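Local coordinates for putative phosphoglycolate phosphatase (Lactobacillus delbrueckii, PDB 2HI0), which probably hydrolyses 2-phosphoglycolate to glycolate and phosphate, as a phosphatase of the haloacid dehalogenase (HAD) superfamily, at residues Val52-Ala61 and Val85-Leu94; Met203-Gly211 and Ala223-Leu233. All coordinates share one frame; numbering follows the deposited sequence.

How the contacts relate
The two contacts lie on opposite sides of the chain's centre, about 30 Å apart between their centres and about 12 Å at the nearest atoms, and share no element. Contact 1 packs helix 52-63 against helix 87-103 in the helical cap. Most of its touching residues are buried, and the joint is made by valine and leucine side chains with one polar bond at its margin. Contact 2 joins strands 204-208 and 226-227 at the edge of the parallel sheet of the HAD core domain. It is only partly buried. Three backbone hydrogen bonds join the strands, and side chains, two waters and a bound diol pack around them.

Contact 1: Val52-Ala61 and Val85-Leu94; sequences VVVAVTRALA and VTQTEVNRVL. Unlike the reference sequence in segment 85-94: T88 (reference Ala).
This is a helix-helix packing contact in the helical cap, between helices 52-63 and 87-103. The axes of the short segments cross at 111° and approach to 9.4 Å. V90 is the central knob, seated in a hole formed by V53, V56, T57 and L60. Its CG1, anti to the backbone N (chi1 170°), packs on V53 O and V56 CG1, while CG2 meets CD1 of L60 at 3.7 Å. Beyond V90, L94 spreads its two methyls: CD1 touches CG2 of V53, and CD2 reaches both V52 and V56. V56 and L94 run alongside in opposite senses, and CG1 of V56 also meets CG1 of V93 at 3.8 Å. At the other end V85 rests CG2 on A61 N at 3.5 Å and on CB of L60. The one hydrogen bond across runs from Q87 NE2 to T57 OG1, 3.0 Å long and almost straight at 176°, with OG1 in the amide plane. T57 OG1 in turn donates to V53 O at 2.7 Å. The bent Q87 chain thus ends on a hydroxyl bonded within helix 52-63. Branched apolar side chains supply the fit, and this polar relay fixes the rotation of T57 at its margin.

Contact 2: Met203-Gly211 and Ala223-Leu233; sequences MDEIAVNWG and ATVIVDTAEKL. With EDO (1,2-ethanediol), chain I.
W210 stands with the outer edge of its ring against the 223-233 segment, where the chain passes into helix 230-238. CZ3 of W210 comes within 3.5 Å of D228 C, and its CH2 lies 4.0 Å from CD2 of L233, whose side chain crosses that of W210 at about a right angle. CB of V208 lies over one ring face, toward the rim. On the opposite face C1 of a 1,2-ethanediol, probably from the crystallisation liquor, sits 3.6 Å above the ring centre. The diol's O2 accepts from A230 N at 2.8 Å. W210 NE1 bonds to T14 O. With an alanine here, L233 CD2 and the D228-T229 backbone would probably lose the ring edge that packs on them, and T14 O would lose this donor.

I206, V208, V227 and L233 form one apolar layer on the sheet face that carries V208. Chi1 of I206 (-63°) sets CG1 beside the backbone N and CG2 anti to it, and CG2 meets CD1 of L233 at 3.7 Å. On the other sheet face, CB of A207 meets A223 and I226. The strands are parallel, at the edge of the Rossmann-like HAD core sheet, with helix 215-220 as the beta-alpha-beta crossover: A207 N donates to V225 O at 2.8 Å, V227 N to A207 O at 2.9 Å, and N209 N to V227 O at a more bent 138°. A water donates to both N209 OD1 and D228 O. Backbone bonds thus set the register, while the apolar layer and W210 tie the following helix to the sheet.

Contact 1: Val52-Ala61 and Val85-Leu94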
loop_
_atom_site.group_PDB
_atom_site.type_symbol
_atom_site.label_atom_id
_atom_site.label_comp_id
_atom_site.label_asym_id
_atom_site.label_seq_id
_atom_site.Cartn_x
_atom_site.Cartn_y
_atom_site.Cartn_z
ATOM N N VAL A 52 -8.873 -1.691 -3.291
ATOM C CA VAL A 52 -9.679 -0.869 -4.171
ATOM C C VAL A 52 -11.158 -0.807 -3.820
ATOM O O VAL A 52 -11.783 0.189 -4.050
ATOM C CB VAL A 52 -9.537 -1.279 -5.669
ATOM C CG1 VAL A 52 -8.116 -1.006 -6.137
ATOM C CG2 VAL A 52 -9.979 -2.697 -5.919
ATOM N N VAL A 53 -11.700 -1.861 -3.254
ATOM C CA VAL A 53 -13.133 -1.852 -2.823
ATOM C C VAL A 53 -13.333 -0.822 -1.711
ATOM O O VAL A 53 -14.232 0.014 -1.785
ATOM C CB VAL A 53 -13.615 -3.277 -2.385
ATOM C CG1 VAL A 53 -14.999 -3.228 -1.750
ATOM C CG2 VAL A 53 -13.580 -4.267 -3.568
ATOM N N VAL A 54 -12.477 -0.880 -0.693
ATOM C CA VAL A 54 -12.575 0.128 0.385
ATOM C C VAL A 54 -12.286 1.539 -0.135
ATOM O O VAL A 54 -12.917 2.481 0.289
ATOM C CB VAL A 54 -11.667 -0.240 1.606
ATOM C CG1 VAL A 54 -11.588 0.919 2.571
ATOM C CG2 VAL A 54 -12.163 -1.544 2.305
ATOM N N ALA A 55 -11.336 1.661 -1.049
ATOM C CA ALA A 55 -10.963 2.968 -1.617
ATOM C C ALA A 55 -12.166 3.599 -2.335
ATOM O O ALA A 55 -12.482 4.798 -2.134
ATOM C CB ALA A 55 -9.754 2.830 -2.593
ATOM N N VAL A 56 -12.853 2.825 -3.181
ATOM C CA VAL A 56 -14.028 3.369 -3.915
ATOM C C VAL A 56 -15.210 3.603 -2.944
ATOM O O VAL A 56 -15.935 4.604 -3.058
ATOM C CB VAL A 56 -14.383 2.525 -5.124
ATOM C CG1 VAL A 56 -15.697 2.964 -5.770
ATOM C CG2 VAL A 56 -13.249 2.607 -6.131
ATOM N N THR A 57 -15.345 2.746 -1.951
ATOM C CA THR A 57 -16.409 2.940 -0.946
ATOM C C THR A 57 -16.185 4.285 -0.207
ATOM O O THR A 57 -17.095 5.083 -0.007
ATOM C CB THR A 57 -16.424 1.768 0.079
ATOM O OG1 THR A 57 -16.561 0.517 -0.605
ATOM C CG2 THR A 57 -17.570 1.914 1.129
ATOM N N ARG A 58 -14.942 4.511 0.239
ATOM C CA ARG A 58 -14.528 5.778 0.847
ATOM C C ARG A 58 -14.781 6.972 -0.078
ATOM O O ARG A 58 -15.311 8.030 0.370
ATOM C CB ARG A 58 -13.073 5.672 1.251
ATOM C CG ARG A 58 -12.801 4.903 2.566
ATOM C CD ARG A 58 -11.274 4.808 2.747
ATOM N NE ARG A 58 -10.922 4.215 4.026
ATOM C CZ ARG A 58 -9.727 3.718 4.308
ATOM N NH1 ARG A 58 -8.801 3.644 3.350
ATOM N NH2 ARG A 58 -9.495 3.234 5.505
ATOM N N ALA A 59 -14.403 6.822 -1.342
ATOM C CA ALA A 59 -14.541 7.945 -2.301
ATOM C C ALA A 59 -16.003 8.301 -2.547
ATOM O O ALA A 59 -16.349 9.477 -2.578
ATOM C CB ALA A 59 -13.853 7.630 -3.673
ATOM N N LEU A 60 -16.851 7.294 -2.651
ATOM C CA LEU A 60 -18.289 7.512 -2.806
ATOM C C LEU A 60 -18.878 8.173 -1.555
ATOM O O LEU A 60 -19.726 9.046 -1.658
ATOM C CB LEU A 60 -19.027 6.208 -3.147
ATOM C CG LEU A 60 -18.815 5.625 -4.538
ATOM C CD1 LEU A 60 -19.406 4.193 -4.661
ATOM C CD2 LEU A 60 -19.458 6.571 -5.614
ATOM N N ALA A 61 -18.427 7.750 -0.375
ATOM C CA ALA A 61 -18.927 8.356 0.879
ATOM C C ALA A 61 -18.483 9.810 0.969
ATOM O O ALA A 61 -19.256 10.683 1.387
ATOM C CB ALA A 61 -18.379 7.570 2.081
ATOM N N VAL A 85 -24.197 4.913 -0.044
ATOM C CA VAL A 85 -23.143 4.147 -0.701
ATOM C C VAL A 85 -23.510 2.660 -0.730
ATOM O O VAL A 85 -23.695 2.040 0.316
ATOM C CB VAL A 85 -21.712 4.397 -0.046
ATOM C CG1 VAL A 85 -20.645 3.548 -0.736
ATOM C CG2 VAL A 85 -21.372 5.891 -0.090
ATOM N N THR A 86 -23.515 2.085 -1.923
ATOM C CA THR A 86 -23.773 0.650 -2.080
ATOM C C THR A 86 -22.601 -0.082 -2.733
ATOM O O THR A 86 -21.893 0.451 -3.557
ATOM C CB THR A 86 -25.051 0.421 -2.914
ATOM O OG1 THR A 86 -24.758 0.616 -4.297
ATOM C CG2 THR A 86 -26.115 1.384 -2.432
ATOM N N GLN A 87 -22.422 -1.343 -2.369
ATOM C CA GLN A 87 -21.433 -2.171 -3.073
ATOM C C GLN A 87 -21.711 -2.421 -4.554
ATOM O O GLN A 87 -20.788 -2.586 -5.332
ATOM C CB GLN A 87 -21.122 -3.442 -2.337
ATOM C CG GLN A 87 -20.497 -3.170 -0.976
ATOM C CD GLN A 87 -19.134 -2.406 -1.045
ATOM O OE1 GLN A 87 -18.250 -2.826 -1.782
ATOM N NE2 GLN A 87 -19.017 -1.259 -0.366
ATOM N N THR A 88 -22.976 -2.390 -4.942
ATOM C CA THR A 88 -23.306 -2.460 -6.333
ATOM C C THR A 88 -22.709 -1.272 -7.076
ATOM O O THR A 88 -22.118 -1.450 -8.152
ATOM C CB THR A 88 -24.843 -2.538 -6.515
ATOM O OG1 THR A 88 -25.331 -3.730 -5.887
ATOM C CG2 THR A 88 -25.271 -2.537 -7.986
ATOM N N GLU A 89 -22.848 -0.074 -6.530
ATOM C CA GLU A 89 -22.225 1.068 -7.173
ATOM C C GLU A 89 -20.690 1.010 -7.126
ATOM O O GLU A 89 -20.036 1.387 -8.101
ATOM C CB GLU A 89 -22.754 2.361 -6.567
ATOM C CG GLU A 89 -22.348 3.614 -7.346
ATOM C CD GLU A 89 -22.886 3.699 -8.769
ATOM O OE1 GLU A 89 -23.820 2.948 -9.149
ATOM O OE2 GLU A 89 -22.368 4.563 -9.522
ATOM N N VAL A 90 -20.125 0.566 -5.999
ATOM C CA VAL A 90 -18.671 0.339 -5.898
ATOM C C VAL A 90 -18.181 -0.540 -7.083
ATOM O O VAL A 90 -17.200 -0.181 -7.800
ATOM C CB VAL A 90 -18.293 -0.261 -4.536
ATOM C CG1 VAL A 90 -16.813 -0.729 -4.525
ATOM C CG2 VAL A 90 -18.518 0.791 -3.445
ATOM N N ASN A 91 -18.860 -1.671 -7.293
ATOM C CA ASN A 91 -18.476 -2.653 -8.310
ATOM C C ASN A 91 -18.608 -2.033 -9.705
ATOM O O ASN A 91 -17.806 -2.313 -10.597
ATOM C CB ASN A 91 -19.270 -3.946 -8.190
ATOM C CG ASN A 91 -18.949 -4.707 -6.934
ATOM O OD1 ASN A 91 -17.905 -4.499 -6.336
ATOM N ND2 ASN A 91 -19.853 -5.603 -6.528
ATOM N N ARG A 92 -19.579 -1.143 -9.873
ATOM C CA ARG A 92 -19.804 -0.514 -11.205
ATOM C C ARG A 92 -18.659 0.459 -11.489
ATOM O O ARG A 92 -18.125 0.518 -12.610
ATOM C CB ARG A 92 -21.142 0.197 -11.271
ATOM C CG ARG A 92 -21.514 0.638 -12.645
ATOM C CD ARG A 92 -22.974 1.092 -12.687
ATOM N NE ARG A 92 -23.137 2.448 -12.149
ATOM C CZ ARG A 92 -22.987 3.579 -12.847
ATOM N NH1 ARG A 92 -22.655 3.571 -14.117
ATOM N NH2 ARG A 92 -23.179 4.740 -12.252
ATOM N N VAL A 93 -18.242 1.211 -10.471
ATOM C CA VAL A 93 -17.092 2.120 -10.623
ATOM C C VAL A 93 -15.793 1.305 -10.848
ATOM O O VAL A 93 -14.978 1.629 -11.699
ATOM C CB VAL A 93 -16.963 3.081 -9.402
ATOM C CG1 VAL A 93 -15.690 3.882 -9.483
ATOM C CG2 VAL A 93 -18.157 4.016 -9.322
ATOM N N LEU A 94 -15.620 0.229 -10.070
ATOM C CA LEU A 94 -14.394 -0.599 -10.188
ATOM C C LEU A 94 -14.250 -1.223 -11.562
ATOM O O LEU A 94 -13.133 -1.483 -12.054
ATOM C CB LEU A 94 -14.375 -1.673 -9.114
ATOM C CG LEU A 94 -14.016 -1.195 -7.704
ATOM C CD1 LEU A 94 -14.154 -2.339 -6.712
ATOM C CD2 LEU A 94 -12.591 -0.694 -7.691
#

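Contact 2: Met203-Gly211 and Ala223-Leu233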
loop_
_atom_site.group_PDB
_atom_site.type_symbol
_atom_site.label_atom_id
_atom_site.label_comp_id
_atom_site.label_asym_id
_atom_site.label_seq_id
_atom_site.Cartn_x
_atom_site.Cartn_y
_atom_site.Cartn_z
HETATM N N MSE A 203 5.681 -10.190 12.996
HETATM C CA MSE A 203 6.962 -9.574 12.626
HETATM C C MSE A 203 7.009 -8.080 12.967
HETATM O O MSE A 203 5.987 -7.422 13.201
HETATM C CB MSE A 203 7.242 -9.806 11.162
HETATM C CG MSE A 203 6.304 -9.083 10.275
HETATM SE SE MSE A 203 6.730 -9.447 8.393
HETATM C CE MSE A 203 6.477 -11.297 8.300
ATOM N N ASP A 204 8.238 -7.576 13.075
ATOM C CA ASP A 204 8.486 -6.167 13.321
ATOM C C ASP A 204 8.042 -5.324 12.128
ATOM O O ASP A 204 7.893 -5.801 10.999
ATOM C CB ASP A 204 10.006 -5.922 13.548
ATOM C CG ASP A 204 10.559 -6.569 14.816
ATOM O OD1 ASP A 204 9.785 -7.061 15.643
ATOM O OD2 ASP A 204 11.799 -6.577 15.017
ATOM N N GLU A 205 7.898 -4.030 12.395
ATOM C CA GLU A 205 7.458 -3.047 11.378
ATOM C C GLU A 205 8.228 -1.731 11.475
ATOM O O GLU A 205 8.551 -1.258 12.560
ATOM C CB GLU A 205 5.931 -2.776 11.474
ATOM C CG GLU A 205 5.262 -2.252 10.208
ATOM C CD GLU A 205 4.972 -0.726 10.168
ATOM O OE1 GLU A 205 5.324 0.060 11.096
ATOM O OE2 GLU A 205 4.342 -0.331 9.138
ATOM N N ILE A 206 8.540 -1.165 10.323
ATOM C CA ILE A 206 9.112 0.156 10.198
ATOM C C ILE A 206 8.114 0.979 9.379
ATOM O O ILE A 206 7.577 0.479 8.343
ATOM C CB ILE A 206 10.489 0.094 9.471
ATOM C CG1 ILE A 206 11.494 -0.715 10.267
ATOM C CG2 ILE A 206 10.991 1.506 9.144
ATOM C CD1 ILE A 206 12.732 -1.126 9.415
ATOM N N ALA A 207 7.813 2.180 9.874
ATOM C CA ALA A 207 6.907 3.099 9.194
ATOM C C ALA A 207 7.696 4.215 8.497
ATOM O O ALA A 207 8.692 4.687 9.017
ATOM C CB ALA A 207 5.859 3.714 10.204
ATOM N N VAL A 208 7.264 4.619 7.312
ATOM C CA VAL A 208 7.898 5.694 6.546
ATOM C C VAL A 208 6.941 6.900 6.563
ATOM O O VAL A 208 5.727 6.728 6.601
ATOM C CB VAL A 208 8.270 5.229 5.094
ATOM C CG1 VAL A 208 9.084 3.932 5.206
ATOM C CG2 VAL A 208 7.034 5.060 4.160
ATOM N N ASN A 209 7.499 8.105 6.528
ATOM C CA ASN A 209 6.676 9.328 6.636
ATOM C C ASN A 209 6.396 9.998 5.274
ATOM O O ASN A 209 5.814 11.084 5.213
ATOM C CB ASN A 209 7.317 10.328 7.614
ATOM C CG ASN A 209 8.356 11.219 6.941
ATOM O OD1 ASN A 209 9.017 10.819 6.006
ATOM N ND2 ASN A 209 8.474 12.452 7.418
ATOM N N TRP A 210 6.851 9.380 4.187
ATOM C CA TRP A 210 6.729 10.010 2.871
ATOM C C TRP A 210 5.538 9.460 2.084
ATOM O O TRP A 210 5.408 9.775 0.877
ATOM C CB TRP A 210 8.030 9.897 2.068
ATOM C CG TRP A 210 8.542 8.530 1.870
ATOM C CD1 TRP A 210 8.159 7.653 0.911
ATOM C CD2 TRP A 210 9.584 7.897 2.619
ATOM N NE1 TRP A 210 8.863 6.483 1.028
ATOM C CE2 TRP A 210 9.769 6.619 2.055
ATOM C CE3 TRP A 210 10.347 8.263 3.743
ATOM C CZ2 TRP A 210 10.714 5.728 2.566
ATOM C CZ3 TRP A 210 11.270 7.437 4.195
ATOM C CH2 TRP A 210 11.451 6.149 3.637
ATOM N N GLY A 211 4.662 8.723 2.764
ATOM C CA GLY A 211 3.524 8.126 2.132
ATOM C C GLY A 211 2.177 8.775 2.454
ATOM O O GLY A 211 2.113 10.011 2.567
ATOM N N ALA A 223 2.689 2.981 15.394
ATOM C CA ALA A 223 3.989 2.897 14.785
ATOM C C ALA A 223 5.010 3.135 15.868
ATOM O O ALA A 223 4.775 3.966 16.762
ATOM C CB ALA A 223 4.125 3.945 13.721
ATOM N N THR A 224 6.119 2.406 15.836
ATOM C CA THR A 224 7.162 2.603 16.840
ATOM C C THR A 224 8.492 3.096 16.291
ATOM O O THR A 224 9.216 3.767 17.018
ATOM C CB THR A 224 7.414 1.326 17.671
ATOM O OG1 THR A 224 7.801 0.253 16.805
ATOM C CG2 THR A 224 6.161 0.944 18.448
ATOM N N VAL A 225 8.845 2.699 15.077
ATOM C CA VAL A 225 10.007 3.224 14.352
ATOM C C VAL A 225 9.471 3.935 13.107
ATOM O O VAL A 225 8.792 3.335 12.284
ATOM C CB VAL A 225 10.977 2.117 13.933
ATOM C CG1 VAL A 225 12.086 2.716 13.097
ATOM C CG2 VAL A 225 11.560 1.420 15.179
ATOM N N ILE A 226 9.736 5.240 13.014
ATOM C CA ILE A 226 9.277 6.025 11.870
ATOM C C ILE A 226 10.494 6.700 11.275
ATOM O O ILE A 226 11.238 7.378 11.992
ATOM C CB ILE A 226 8.176 7.077 12.219
ATOM C CG1 ILE A 226 6.954 6.422 12.882
ATOM C CG2 ILE A 226 7.711 7.822 10.953
ATOM C CD1 ILE A 226 5.953 7.452 13.468
ATOM N N VAL A 227 10.724 6.507 9.984
ATOM C CA VAL A 227 11.915 7.049 9.327
ATOM C C VAL A 227 11.467 8.054 8.272
ATOM O O VAL A 227 10.358 7.945 7.735
ATOM C CB VAL A 227 12.774 5.896 8.723
ATOM C CG1 VAL A 227 13.292 4.925 9.800
ATOM C CG2 VAL A 227 11.992 5.109 7.661
ATOM N N ASP A 228 12.338 9.005 7.936
ATOM C CA ASP A 228 11.971 10.005 6.910
ATOM C C ASP A 228 12.930 10.140 5.720
ATOM O O ASP A 228 12.738 10.992 4.866
ATOM C CB ASP A 228 11.696 11.374 7.552
ATOM C CG ASP A 228 12.894 11.974 8.211
ATOM O OD1 ASP A 228 14.004 11.406 8.132
ATOM O OD2 ASP A 228 12.698 13.052 8.822
ATOM N N THR A 229 13.952 9.298 5.648
ATOM C CA THR A 229 14.702 9.160 4.407
ATOM C C THR A 229 14.965 7.706 4.096
ATOM O O THR A 229 14.963 6.877 5.006
ATOM C CB THR A 229 16.059 9.894 4.469
ATOM O OG1 THR A 229 16.923 9.192 5.357
ATOM C CG2 THR A 229 15.892 11.311 4.971
ATOM N N ALA A 230 15.259 7.415 2.825
ATOM C CA ALA A 230 15.668 6.058 2.379
ATOM C C ALA A 230 16.964 5.593 3.106
ATOM O O ALA A 230 17.077 4.409 3.456
ATOM C CB ALA A 230 15.819 6.016 0.841
ATOM N N GLU A 231 17.885 6.517 3.361
ATOM C CA GLU A 231 19.120 6.182 4.086
ATOM C C GLU A 231 18.800 5.732 5.504
ATOM O O GLU A 231 19.348 4.748 5.971
ATOM C CB GLU A 231 20.080 7.361 4.138
ATOM C CG GLU A 231 21.263 7.109 5.041
ATOM N N LYS A 232 17.918 6.457 6.182
ATOM C CA LYS A 232 17.486 6.089 7.533
ATOM C C LYS A 232 16.728 4.763 7.559
ATOM O O LYS A 232 16.885 3.967 8.463
ATOM C CB LYS A 232 16.690 7.212 8.186
ATOM C CG LYS A 232 17.537 8.462 8.542
ATOM C CD LYS A 232 19.010 8.096 8.942
ATOM C CE LYS A 232 19.969 9.307 8.963
ATOM N NZ LYS A 232 21.339 8.973 8.411
ATOM N N LEU A 233 15.968 4.515 6.520
ATOM C CA LEU A 233 15.262 3.251 6.357
ATOM C C LEU A 233 16.266 2.124 6.194
ATOM O O LEU A 233 16.109 1.072 6.853
ATOM C CB LEU A 233 14.284 3.314 5.168
ATOM C CG LEU A 233 13.578 2.028 4.771
ATOM C CD1 LEU A 233 12.871 1.421 5.990
ATOM C CD2 LEU A 233 12.598 2.287 3.630
HETATM C C1 EDO I . 12.034 8.890 0.222
HETATM O O1 EDO I . 12.207 9.724 -0.920
HETATM C C2 EDO I . 12.739 9.638 1.327
HETATM O O2 EDO I . 14.125 9.334 1.157
HETATM O O HOH W 1 6.820 1.145 13.313
HETATM O O HOH W 2 10.146 12.506 4.282
#